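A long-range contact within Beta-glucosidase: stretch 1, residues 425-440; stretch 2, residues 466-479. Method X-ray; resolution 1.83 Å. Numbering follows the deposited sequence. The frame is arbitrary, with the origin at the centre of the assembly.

Stretch 1 (425-440) AKDGGKLFVAGKNADD
Stretch 2 (466-479) LEGIRAAASGSEVT

The two stretches meet as neighbouring parallel β-strands, with the helix that precedes the second strand packed against one face of the first and tied at L466 by a backbone hydrogen bond and, at E467 and R470, by two waters. Residues 431-434 form the strand of stretch 1; stretch 2 opens within a helix begun earlier in the chain and lasting to A472, leaves helical geometry at A473 (phi/psi -91/60), passes through a type I turn from A473 to S476, closed by S476 N to A473 O at 2.9 Å, and enters its strand at V478.

The register pairs L431 with V478 and F432 with T479, CA to CA 4.8 and 4.9 Å. Three backbone hydrogen bonds zigzag between the strands in the parallel pattern: L431 N donates to E477 O (2.9 Å, 168°), T479 N to L431 O (2.9 Å, 166°) and V433 N to T479 O (2.8 Å, 162°). The same carbonyls receive CA-H...O contacts, K430 CA to E477 O at 3.4 Å, V478 CA to L431 O at 3.5 Å and F432 CA to T479 O at 3.4 Å, so each acceptor is approached by both an amide and an alpha hydrogen. All strand residues are extended, with phi between -96 and -145° and psi between 112 and 174°.

Side chains alternate across the sheet. L431 (m, t), V433 (t) and V478 (t) lie on the face that receives the helix. There V433 CG2 is 3.8 Å from V478 CG1 and 4.0 Å from I469 CD1, while V433 CB lies 3.8 Å from L466 CD1; L466 is t, p and I469 m, t. L431 CD1 reaches A473 CB at 3.8 Å, extending the apolar packing to the residue just past the helix. On the other face are F432 (chi1 t, chi2 -82°) and T479 (m), with F432 CE2 3.6 Å from T479 CG2 and T479 O over one face of the ring.

Before the strand, the chain of stretch 1 passes close to the turn. K426 (m, t, t, t) lays its CD 3.5 Å from A472 O. G428, at phi/psi 115/-13, brings its CA within 3.2 Å of S476 OG and 3.6 Å of G475 O; these backbone angles would press a CB against the preceding carbonyl oxygen, which calls for glycine. D427 (p) spans this bend, its OD1 accepting from G429 N at 2.9 Å.

Beyond the strand, a type I turn from G435 to A438 (A438 N to G435 O, 3.2 Å) redirects the chain toward the helix, where L466 N donates to A438 O at 2.7 Å with a more bent angle of 139°. D439 (t) sets its CG 3.7 Å from L466 CD2. Its OD1 stands 4.6 Å from the like-charged E467 OE2, and one water donates to both, at 2.8 Å to D439 OD1 and 2.9 Å to E467 OE2. A second water donates to D439 OD2 at 2.8 Å and accepts from R470 NH1 at 3.0 Å.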

ATOM      1  N   ALA A 425     -14.921 -28.000 -14.695  1.00 20.96           N
ATOM      2  CA  ALA A 425     -14.746 -29.327 -14.130  1.00 26.86           C
ATOM      3  C   ALA A 425     -13.270 -29.684 -14.058  1.00 25.96           C
ATOM      4  O   ALA A 425     -12.442 -29.171 -14.814  1.00 24.94           O
ATOM      5  CB  ALA A 425     -15.489 -30.372 -14.966  1.00 25.52           C
ATOM      6  N   LYS A 426     -12.943 -30.560 -13.118  1.00 32.25           N
ATOM      7  CA  LYS A 426     -11.694 -31.317 -13.166  1.00 36.62           C
ATOM      8  C   LYS A 426     -11.967 -32.704 -13.750  1.00 39.53           C
ATOM      9  O   LYS A 426     -11.818 -33.731 -13.085  1.00 45.75           O
ATOM     10  CB  LYS A 426     -11.072 -31.410 -11.774  1.00 36.20           C
ATOM     11  CG  LYS A 426     -11.019 -30.100 -11.000  1.00 27.55           C
ATOM     12  CD  LYS A 426     -10.691 -30.366  -9.538  1.00 28.71           C
ATOM     13  CE  LYS A 426     -10.906 -29.135  -8.675  1.00 27.30           C
ATOM     14  NZ  LYS A 426     -10.667 -29.436  -7.229  1.00 29.96           N
ATOM     15  N   ASP A 427     -12.409 -32.725 -15.011  1.00 41.39           N
ATOM     16  CA  ASP A 427     -12.851 -33.966 -15.641  1.00 33.85           C
ATOM     17  C   ASP A 427     -11.831 -34.574 -16.593  1.00 47.32           C
ATOM     18  O   ASP A 427     -11.948 -35.762 -16.916  1.00 54.41           O
ATOM     19  CB  ASP A 427     -14.170 -33.750 -16.401  1.00 39.68           C
ATOM     20  CG  ASP A 427     -14.068 -32.669 -17.477  1.00 44.25           C
ATOM     21  OD1 ASP A 427     -12.934 -32.278 -17.841  1.00 42.53           O
ATOM     22  OD2 ASP A 427     -15.131 -32.208 -17.964  1.00 39.33           O
ATOM     23  N   GLY A 428     -10.859 -33.803 -17.066  1.00 39.47           N
ATOM     24  CA  GLY A 428      -9.830 -34.315 -17.953  1.00 29.22           C
ATOM     25  C   GLY A 428      -9.828 -33.746 -19.361  1.00 37.08           C
ATOM     26  O   GLY A 428      -8.843 -33.966 -20.085  1.00 39.24           O
ATOM     27  N   GLY A 429     -10.868 -33.035 -19.803  1.00 32.97           N
ATOM     28  CA  GLY A 429     -10.853 -32.466 -21.145  1.00 33.70           C
ATOM     29  C   GLY A 429      -9.841 -31.340 -21.277  1.00 27.98           C
ATOM     30  O   GLY A 429      -9.520 -30.650 -20.315  1.00 25.62           O
ATOM     31  N   LYS A 430      -9.320 -31.168 -22.493  1.00 24.21           N
ATOM     32  CA  LYS A 430      -8.306 -30.149 -22.753  1.00 20.39           C
ATOM     33  C   LYS A 430      -8.824 -28.756 -22.410  1.00 19.09           C
ATOM     34  O   LYS A 430      -9.954 -28.398 -22.748  1.00 20.83           O
ATOM     35  CB  LYS A 430      -7.912 -30.155 -24.229  1.00 26.05           C
ATOM     36  CG  LYS A 430      -7.252 -31.392 -24.741  1.00 33.81           C
ATOM     37  CD  LYS A 430      -7.525 -31.517 -26.226  1.00 25.69           C
ATOM     38  CE  LYS A 430      -6.972 -30.330 -26.982  1.00 29.52           C
ATOM     39  NZ  LYS A 430      -6.886 -30.645 -28.438  1.00 25.80           N
ATOM     40  N   LEU A 431      -7.973 -27.952 -21.776  1.00 17.49           N
ATOM     41  CA  LEU A 431      -8.263 -26.552 -21.497  1.00 19.98           C
ATOM     42  C   LEU A 431      -7.285 -25.674 -22.260  1.00 15.01           C
ATOM     43  O   LEU A 431      -6.136 -26.058 -22.497  1.00 14.38           O
ATOM     44  CB  LEU A 431      -8.170 -26.240 -19.997  1.00 15.51           C
ATOM     45  CG  LEU A 431      -9.302 -26.813 -19.152  1.00 21.65           C
ATOM     46  CD1 LEU A 431      -8.988 -26.644 -17.678  1.00 21.73           C
ATOM     47  CD2 LEU A 431     -10.619 -26.121 -19.499  1.00 24.49           C
ATOM     48  N   PHE A 432      -7.749 -24.499 -22.667  1.00 12.87           N
ATOM     49  CA  PHE A 432      -6.866 -23.511 -23.268  1.00 13.73           C
ATOM     50  C   PHE A 432      -6.747 -22.295 -22.358  1.00 14.01           C
ATOM     51  O   PHE A 432      -7.746 -21.815 -21.812  1.00 11.42           O
ATOM     52  CB  PHE A 432      -7.348 -23.061 -24.652  1.00 14.46           C
ATOM     53  CG  PHE A 432      -6.241 -22.506 -25.503  1.00 17.92           C
ATOM     54  CD1 PHE A 432      -5.822 -21.183 -25.359  1.00 16.49           C
ATOM     55  CD2 PHE A 432      -5.571 -23.325 -26.404  1.00 13.32           C
ATOM     56  CE1 PHE A 432      -4.783 -20.684 -26.129  1.00 16.18           C
ATOM     57  CE2 PHE A 432      -4.536 -22.830 -27.176  1.00 14.44           C
ATOM     58  CZ  PHE A 432      -4.137 -21.507 -27.037  1.00 19.39           C
ATOM     59  N   VAL A 433      -5.522 -21.800 -22.199  1.00 11.78           N
ATOM     60  CA  VAL A 433      -5.268 -20.593 -21.422  1.00 14.66           C
ATOM     61  C   VAL A 433      -4.492 -19.612 -22.289  1.00 15.26           C
ATOM     62  O   VAL A 433      -3.567 -20.001 -23.012  1.00 16.22           O
ATOM     63  CB  VAL A 433      -4.521 -20.901 -20.107  1.00 12.18           C
ATOM     64  CG1 VAL A 433      -4.286 -19.604 -19.289  1.00 11.72           C
ATOM     65  CG2 VAL A 433      -5.321 -21.908 -19.288  1.00 15.43           C
ATOM     66  N   ALA A 434      -4.886 -18.337 -22.224  1.00 13.93           N
ATOM     67  CA  ALA A 434      -4.243 -17.270 -22.972  1.00 12.19           C
ATOM     68  C   ALA A 434      -4.268 -16.004 -22.130  1.00 12.98           C
ATOM     69  O   ALA A 434      -4.888 -15.955 -21.066  1.00 13.79           O
ATOM     70  CB  ALA A 434      -4.936 -17.021 -24.315  1.00 11.09           C
ATOM     71  N   GLY A 435      -3.600 -14.978 -22.626  1.00 12.87           N
ATOM     72  CA  GLY A 435      -3.612 -13.673 -21.977  1.00 11.31           C
ATOM     73  C   GLY A 435      -2.247 -13.289 -21.424  1.00 13.02           C
ATOM     74  O   GLY A 435      -1.507 -14.128 -20.894  1.00 12.47           O
ATOM     75  N   LYS A 436      -1.914 -11.994 -21.525  1.00 15.49           N
ATOM     76  CA  LYS A 436      -0.617 -11.530 -21.027  1.00 15.82           C
ATOM     77  C   LYS A 436      -0.515 -11.568 -19.507  1.00 14.52           C
ATOM     78  O   LYS A 436       0.590 -11.433 -18.971  1.00 14.05           O
ATOM     79  CB  LYS A 436      -0.328 -10.113 -21.532  1.00 16.74           C
ATOM     80  CG  LYS A 436      -1.184  -9.021 -20.901  1.00 16.65           C
ATOM     81  CD  LYS A 436      -0.640  -7.625 -21.254  1.00 16.48           C
ATOM     82  CE  LYS A 436      -1.516  -6.506 -20.694  1.00 15.74           C
ATOM     83  NZ  LYS A 436      -2.831  -6.326 -21.400  1.00 13.79           N
ATOM     84  N   ASN A 437      -1.626 -11.748 -18.798  1.00 15.19           N
ATOM     85  CA  ASN A 437      -1.607 -11.837 -17.346  1.00 11.72           C
ATOM     86  C   ASN A 437      -1.811 -13.260 -16.839  1.00 14.40           C
ATOM     87  O   ASN A 437      -1.996 -13.453 -15.636  1.00 14.73           O
ATOM     88  CB  ASN A 437      -2.654 -10.884 -16.753  1.00 12.89           C
ATOM     89  CG  ASN A 437      -2.223  -9.437 -16.866  1.00 12.13           C
ATOM     90  OD1 ASN A 437      -1.062  -9.173 -17.156  1.00 15.20           O
ATOM     91  ND2 ASN A 437      -3.146  -8.492 -16.629  1.00 13.42           N
ATOM     92  N   ALA A 438      -1.756 -14.264 -17.723  1.00 10.00           N
ATOM     93  CA  ALA A 438      -2.023 -15.644 -17.321  1.00 15.49           C
ATOM     94  C   ALA A 438      -0.849 -16.298 -16.600  1.00 13.75           C
ATOM     95  O   ALA A 438      -1.058 -17.190 -15.764  1.00 13.02           O
ATOM     96  CB  ALA A 438      -2.390 -16.492 -18.550  1.00 13.30           C
ATOM     97  N   ASP A 439       0.381 -15.914 -16.937  1.00 11.84           N
ATOM     98  CA  ASP A 439       1.572 -16.644 -16.517  1.00 11.25           C
ATOM     99  C   ASP A 439       2.673 -15.647 -16.164  1.00 14.55           C
ATOM    100  O   ASP A 439       3.781 -15.683 -16.692  1.00 15.72           O
ATOM    101  CB  ASP A 439       2.045 -17.596 -17.620  1.00 13.25           C
ATOM    102  CG  ASP A 439       3.129 -18.558 -17.149  1.00 15.37           C
ATOM    103  OD1 ASP A 439       3.113 -18.947 -15.966  1.00 15.00           O
ATOM    104  OD2 ASP A 439       3.991 -18.947 -17.972  1.00 15.89           O
ATOM    105  N   ASP A 440       2.381 -14.731 -15.241  1.00 13.39           N
ATOM    106  CA  ASP A 440       3.323 -13.638 -15.002  1.00 16.37           C
ATOM    107  C   ASP A 440       3.175 -13.186 -13.553  1.00 15.50           C
ATOM    108  O   ASP A 440       2.208 -12.503 -13.210  1.00 15.17           O
ATOM    109  CB  ASP A 440       3.084 -12.496 -15.980  1.00 15.14           C
ATOM    110  CG  ASP A 440       4.257 -11.536 -16.054  1.00 21.14           C
ATOM    111  OD1 ASP A 440       4.517 -10.823 -15.061  1.00 17.73           O
ATOM    112  OD2 ASP A 440       4.917 -11.487 -17.113  1.00 24.36           O
ATOM    113  N   LEU A 466      -1.684 -19.409 -14.419  1.00 12.70           N
ATOM    114  CA  LEU A 466      -1.599 -20.580 -15.293  1.00 13.67           C
ATOM    115  C   LEU A 466      -1.101 -21.807 -14.540  1.00 12.40           C
ATOM    116  O   LEU A 466      -1.572 -22.930 -14.772  1.00 13.20           O
ATOM    117  CB  LEU A 466      -0.674 -20.282 -16.473  1.00 15.19           C
ATOM    118  CG  LEU A 466      -0.305 -21.499 -17.345  1.00 15.62           C
ATOM    119  CD1 LEU A 466      -1.546 -22.036 -18.087  1.00 17.65           C
ATOM    120  CD2 LEU A 466       0.819 -21.162 -18.315  1.00 14.60           C
ATOM    121  N   GLU A 467      -0.142 -21.619 -13.635  1.00 12.21           N
ATOM    122  CA  GLU A 467       0.346 -22.752 -12.862  1.00 13.92           C
ATOM    123  C   GLU A 467      -0.727 -23.268 -11.914  1.00 12.71           C
ATOM    124  O   GLU A 467      -0.871 -24.485 -11.729  1.00 13.08           O
ATOM    125  CB  GLU A 467       1.614 -22.355 -12.108  1.00 15.14           C
ATOM    126  CG  GLU A 467       2.797 -22.112 -13.039  1.00 13.09           C
ATOM    127  CD  GLU A 467       3.987 -21.509 -12.321  1.00 20.76           C
ATOM    128  OE1 GLU A 467       3.790 -20.918 -11.236  1.00 15.83           O
ATOM    129  OE2 GLU A 467       5.117 -21.641 -12.840  1.00 15.95           O
ATOM    130  N   GLY A 468      -1.506 -22.359 -11.328  1.00 12.14           N
ATOM    131  CA  GLY A 468      -2.639 -22.784 -10.525  1.00  9.29           C
ATOM    132  C   GLY A 468      -3.687 -23.523 -11.338  1.00 12.70           C
ATOM    133  O   GLY A 468      -4.280 -24.492 -10.864  1.00 16.09           O
ATOM    134  N   ILE A 469      -3.931 -23.076 -12.574  1.00 14.55           N
ATOM    135  CA  ILE A 469      -4.891 -23.775 -13.433  1.00 11.22           C
ATOM    136  C   ILE A 469      -4.392 -25.180 -13.756  1.00 13.85           C
ATOM    137  O   ILE A 469      -5.149 -26.158 -13.688  1.00 15.05           O
ATOM    138  CB  ILE A 469      -5.164 -22.967 -14.715  1.00 13.62           C
ATOM    139  CG1 ILE A 469      -5.907 -21.670 -14.375  1.00 14.45           C
ATOM    140  CG2 ILE A 469      -5.987 -23.790 -15.721  1.00 10.19           C
ATOM    141  CD1 ILE A 469      -5.914 -20.652 -15.503  1.00 13.99           C
ATOM    142  N   ARG A 470      -3.111 -25.301 -14.112  1.00 13.93           N
ATOM    143  CA  ARG A 470      -2.561 -26.624 -14.405  1.00 16.98           C
ATOM    144  C   ARG A 470      -2.726 -27.564 -13.218  1.00 17.44           C
ATOM    145  O   ARG A 470      -3.082 -28.738 -13.390  1.00 15.52           O
ATOM    146  CB  ARG A 470      -1.087 -26.513 -14.801  1.00 16.31           C
ATOM    147  CG  ARG A 470      -0.815 -25.809 -16.143  1.00 14.35           C
ATOM    148  CD  ARG A 470       0.688 -25.824 -16.460  1.00 16.34           C
ATOM    149  NE  ARG A 470       1.020 -25.347 -17.805  1.00 14.90           N
ATOM    150  CZ  ARG A 470       1.915 -24.400 -18.067  1.00 23.53           C
ATOM    151  NH1 ARG A 470       2.593 -23.808 -17.078  1.00 23.04           N
ATOM    152  NH2 ARG A 470       2.140 -24.038 -19.324  1.00 22.72           N
ATOM    153  N   ALA A 471      -2.490 -27.060 -12.000  1.00 15.07           N
ATOM    154  CA  ALA A 471      -2.538 -27.915 -10.817  1.00 15.48           C
ATOM    155  C   ALA A 471      -3.974 -28.242 -10.422  1.00 18.67           C
ATOM    156  O   ALA A 471      -4.254 -29.350  -9.950  1.00 15.86           O
ATOM    157  CB  ALA A 471      -1.799 -27.250  -9.654  1.00 18.18           C
ATOM    158  N   ALA A 472      -4.896 -27.287 -10.588  1.00 15.36           N
ATOM    159  CA  ALA A 472      -6.302 -27.562 -10.296  1.00 14.73           C
ATOM    160  C   ALA A 472      -6.844 -28.629 -11.236  1.00 18.11           C
ATOM    161  O   ALA A 472      -7.462 -29.606 -10.798  1.00 17.79           O
ATOM    162  CB  ALA A 472      -7.127 -26.276 -10.403  1.00 14.72           C
ATOM    163  N   ALA A 473      -6.616 -28.453 -12.535  1.00 15.43           N
ATOM    164  CA  ALA A 473      -7.044 -29.411 -13.552  1.00 15.98           C
ATOM    165  C   ALA A 473      -5.929 -30.432 -13.788  1.00 14.39           C
ATOM    166  O   ALA A 473      -5.391 -30.581 -14.888  1.00 14.12           O
ATOM    167  CB  ALA A 473      -7.419 -28.682 -14.835  1.00 12.83           C
ATOM    168  N   SER A 474      -5.580 -31.131 -12.704  1.00 16.12           N
ATOM    169  CA  SER A 474      -4.359 -31.935 -12.689  1.00 17.63           C
ATOM    170  C   SER A 474      -4.451 -33.155 -13.591  1.00 17.14           C
ATOM    171  O   SER A 474      -3.414 -33.713 -13.961  1.00 18.85           O
ATOM    172  CB  SER A 474      -4.026 -32.353 -11.258  1.00 17.61           C
ATOM    173  OG  SER A 474      -5.148 -32.914 -10.597  1.00 20.33           O
ATOM    174  N   GLY A 475      -5.659 -33.580 -13.948  1.00 17.94           N
ATOM    175  CA  GLY A 475      -5.861 -34.629 -14.917  1.00 15.63           C
ATOM    176  C   GLY A 475      -6.078 -34.148 -16.331  1.00 23.80           C
ATOM    177  O   GLY A 475      -6.325 -34.967 -17.222  1.00 22.89           O
ATOM    178  N   SER A 476      -5.981 -32.845 -16.579  1.00 15.90           N
ATOM    179  CA  SER A 476      -6.299 -32.273 -17.877  1.00 14.75           C
ATOM    180  C   SER A 476      -5.036 -31.791 -18.572  1.00 14.80           C
ATOM    181  O   SER A 476      -4.119 -31.268 -17.927  1.00 14.44           O
ATOM    182  CB  SER A 476      -7.276 -31.089 -17.752  1.00 14.77           C
ATOM    183  OG  SER A 476      -8.552 -31.497 -17.284  1.00 19.74           O
ATOM    184  N   GLU A 477      -5.007 -31.964 -19.889  1.00 17.17           N
ATOM    185  CA  GLU A 477      -4.067 -31.232 -20.724  1.00 13.13           C
ATOM    186  C   GLU A 477      -4.436 -29.754 -20.708  1.00 17.88           C
ATOM    187  O   GLU A 477      -5.614 -29.396 -20.840  1.00 16.80           O
ATOM    188  CB  GLU A 477      -4.106 -31.769 -22.150  1.00 18.56           C
ATOM    189  CG  GLU A 477      -3.311 -30.976 -23.158  1.00 11.71           C
ATOM    190  CD  GLU A 477      -3.380 -31.591 -24.547  1.00 21.93           C
ATOM    191  OE1 GLU A 477      -4.093 -32.601 -24.712  1.00 19.32           O
ATOM    192  OE2 GLU A 477      -2.717 -31.073 -25.470  1.00 17.13           O
ATOM    193  N   VAL A 478      -3.439 -28.892 -20.532  1.00 11.00           N
ATOM    194  CA  VAL A 478      -3.665 -27.448 -20.467  1.00 13.27           C
ATOM    195  C   VAL A 478      -2.699 -26.806 -21.447  1.00 15.42           C
ATOM    196  O   VAL A 478      -1.478 -26.833 -21.230  1.00 20.84           O
ATOM    197  CB  VAL A 478      -3.464 -26.880 -19.051  1.00 14.03           C
ATOM    198  CG1 VAL A 478      -3.703 -25.362 -19.047  1.00 16.09           C
ATOM    199  CG2 VAL A 478      -4.383 -27.577 -18.062  1.00 15.26           C
ATOM    200  N   THR A 479      -3.235 -26.245 -22.522  1.00 11.99           N
ATOM    201  CA  THR A 479      -2.450 -25.580 -23.549  1.00 13.08           C
ATOM    202  C   THR A 479      -2.429 -24.088 -23.251  1.00 14.54           C
ATOM    203  O   THR A 479      -3.480 -23.489 -23.007  1.00 16.03           O
ATOM    204  CB  THR A 479      -3.049 -25.812 -24.940  1.00 16.73           C
ATOM    205  OG1 THR A 479      -3.256 -27.216 -25.163  1.00 18.37           O
ATOM    206  CG2 THR A 479      -2.141 -25.245 -26.018  1.00 17.68           C
TER
HETATM  207  O   HOH W   1       5.587 -19.606 -14.921  1.00 19.74           O
HETATM  208  O   HOH W   2       4.668 -21.690 -17.758  1.00 22.37           O